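Local coordinates for capsule biosynthesis protein capD (Bacillus anthracis, PDB 3G9K) that cleaves the poly-gamma-D-glutamate capsule, links it to meso-diaminopimelic acid of peptidoglycan by an amide bond, and degrades it to a released low-molecular-weight form, at residues B[81-85]-B[108-112]. Residue numbers count along the deposited sequence, not the author numbering.
Sequences RIPQI and RFTFE. With GLU (glutamic acid), chain E.
A ligand-binding residue can be held in place by packing it, together with the helical residues just after it, against a neighbouring strand, and residues 81-85 and 108-112 of the CapD small chain illustrate this. The first segment winds into a helix, with Ile85 N hydrogen-bonded to Arg81 O (2.8 Å); the second is extended. In CA register, Gln84 faces Thr110 at 6.0 Å, and both residues direct CA-to-CB toward the other segment. Gln84, m at chi1 and t at chi2, stretches its side chain to the backbone at Thr110 and Phe111, beside the edge of the Phe111 ring. One water spans the gap between backbones, donating to Gln84 O and to Phe109 O, each 2.7 Å away. Thr110, chi1 p, places OG1 3.8 Å from Arg81 CD, while its methyl CG2 lies 4.4 Å from Ile85 CG1. Ile85 also sets CG2 over one face of the Arg108 guanidinium, 3.8 Å from NH1, which also hydrogen-bonds Phe146 O and forms a salt bridge with Asp166. Arg81, held by a hydrogen bond to Phe145 O and a cation-pi contact with its ring, donates from NH2 to O of the bound glutamic acid at 3.3 Å, as part of the poly-gamma-D-glutamate binding site. The contact thus joins the first turn of helix 82-94 to strand 109-112, an outer strand of its sheet within this chain, which pairs antiparallel with strand 115-118.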
loop_
_atom_site.group_PDB
_atom_site.type_symbol
_atom_site.label_atom_id
_atom_site.label_comp_id
_atom_site.label_asym_id
_atom_site.label_seq_id
_atom_site.Cartn_x
_atom_site.Cartn_y
_atom_site.Cartn_z
ATOM N N ARG B 81 6.844 2.674 9.255
ATOM C CA ARG B 81 5.848 3.098 10.250
ATOM C C ARG B 81 4.521 2.343 10.121
ATOM O O ARG B 81 3.679 2.395 11.019
ATOM C CB ARG B 81 5.616 4.614 10.146
ATOM C CG ARG B 81 6.868 5.371 10.517
ATOM C CD ARG B 81 6.900 6.802 10.200
ATOM N NE ARG B 81 6.416 7.139 8.871
ATOM C CZ ARG B 81 7.132 7.156 7.752
ATOM N NH1 ARG B 81 8.388 6.765 7.731
ATOM N NH2 ARG B 81 6.555 7.521 6.622
ATOM N N ILE B 82 4.359 1.596 9.026
ATOM C CA ILE B 82 3.062 1.035 8.670
ATOM C C ILE B 82 2.365 0.332 9.823
ATOM O O ILE B 82 1.211 0.649 10.119
ATOM C CB ILE B 82 3.154 0.129 7.428
ATOM C CG1 ILE B 82 3.322 1.004 6.152
ATOM C CG2 ILE B 82 1.887 -0.757 7.331
ATOM C CD1 ILE B 82 3.662 0.209 4.877
ATOM N N PRO B 83 3.028 -0.657 10.455
ATOM C CA PRO B 83 2.329 -1.333 11.553
ATOM C C PRO B 83 2.132 -0.481 12.790
ATOM O O PRO B 83 1.206 -0.723 13.539
ATOM C CB PRO B 83 3.193 -2.537 11.842
ATOM C CG PRO B 83 4.516 -2.176 11.378
ATOM C CD PRO B 83 4.347 -1.249 10.203
ATOM N N GLN B 84 2.974 0.531 12.972
ATOM C CA GLN B 84 2.739 1.550 14.024
ATOM C C GLN B 84 1.539 2.425 13.747
ATOM O O GLN B 84 0.921 2.920 14.651
ATOM C CB GLN B 84 3.964 2.431 14.207
ATOM C CG GLN B 84 5.155 1.662 14.814
ATOM C CD GLN B 84 6.208 2.610 15.300
ATOM O OE1 GLN B 84 7.289 2.717 14.718
ATOM N NE2 GLN B 84 5.874 3.356 16.321
ATOM N N ILE B 85 1.253 2.650 12.469
ATOM C CA ILE B 85 0.079 3.372 12.070
ATOM C C ILE B 85 -1.175 2.537 12.262
ATOM O O ILE B 85 -2.156 3.014 12.865
ATOM C CB ILE B 85 0.236 3.845 10.595
ATOM C CG1 ILE B 85 1.338 4.925 10.519
ATOM C CG2 ILE B 85 -1.089 4.356 10.021
ATOM C CD1 ILE B 85 2.002 5.073 9.177
ATOM N N ARG B 108 -1.807 11.128 14.828
ATOM C CA ARG B 108 -1.047 9.917 15.039
ATOM C C ARG B 108 0.316 10.187 15.677
ATOM O O ARG B 108 0.776 11.340 15.722
ATOM C CB ARG B 108 -0.862 9.213 13.701
ATOM C CG ARG B 108 -2.167 8.653 13.153
ATOM C CD ARG B 108 -2.047 8.169 11.737
ATOM N NE ARG B 108 -3.376 7.827 11.242
ATOM C CZ ARG B 108 -3.696 7.638 9.964
ATOM N NH1 ARG B 108 -2.762 7.631 9.027
ATOM N NH2 ARG B 108 -4.976 7.412 9.651
ATOM N N PHE B 109 0.933 9.104 16.143
ATOM C CA PHE B 109 2.318 9.112 16.629
ATOM C C PHE B 109 3.023 7.823 16.250
ATOM O O PHE B 109 2.400 6.756 16.190
ATOM C CB PHE B 109 2.351 9.255 18.156
ATOM C CG PHE B 109 1.630 8.154 18.876
ATOM C CD1 PHE B 109 0.290 8.293 19.206
ATOM C CD2 PHE B 109 2.273 6.988 19.208
ATOM C CE1 PHE B 109 -0.387 7.280 19.856
ATOM C CE2 PHE B 109 1.608 5.964 19.849
ATOM C CZ PHE B 109 0.274 6.112 20.183
ATOM N N THR B 110 4.328 7.918 16.031
ATOM C CA THR B 110 5.175 6.738 15.808
ATOM C C THR B 110 6.494 6.905 16.561
ATOM O O THR B 110 6.835 8.001 16.967
ATOM C CB THR B 110 5.507 6.530 14.305
ATOM O OG1 THR B 110 6.300 7.622 13.829
ATOM C CG2 THR B 110 4.210 6.436 13.468
ATOM N N PHE B 111 7.238 5.815 16.694
ATOM C CA PHE B 111 8.501 5.812 17.427
ATOM C C PHE B 111 9.657 5.349 16.560
ATOM O O PHE B 111 9.511 4.438 15.750
ATOM C CB PHE B 111 8.369 4.930 18.647
ATOM C CG PHE B 111 7.389 5.455 19.637
ATOM C CD1 PHE B 111 6.062 5.047 19.603
ATOM C CD2 PHE B 111 7.771 6.402 20.567
ATOM C CE1 PHE B 111 5.151 5.546 20.508
ATOM C CE2 PHE B 111 6.862 6.895 21.469
ATOM C CZ PHE B 111 5.545 6.459 21.434
ATOM N N GLU B 112 10.794 5.974 16.760
ATOM C CA GLU B 112 12.008 5.662 16.062
ATOM C C GLU B 112 13.099 5.719 17.118
ATOM O O GLU B 112 13.361 6.750 17.669
ATOM C CB GLU B 112 12.222 6.684 14.978
ATOM C CG GLU B 112 13.610 6.807 14.458
ATOM C CD GLU B 112 13.936 5.727 13.494
ATOM O OE1 GLU B 112 14.166 4.602 13.941
ATOM O OE2 GLU B 112 13.959 5.978 12.286
HETATM N N GLU E . 11.470 7.129 4.577
HETATM C CA GLU E . 10.988 6.062 3.643
HETATM C C GLU E . 9.457 5.947 3.580
HETATM O O GLU E . 8.729 6.522 4.403
HETATM C CB GLU E . 11.593 4.701 3.993
HETATM C CG GLU E . 10.963 3.994 5.178
HETATM C CD GLU E . 11.349 2.531 5.203
HETATM O OE1 GLU E . 11.036 1.822 4.213
HETATM O OE2 GLU E . 11.979 2.097 6.200
HETATM O O HOH W 1 1.710 4.257 16.864
#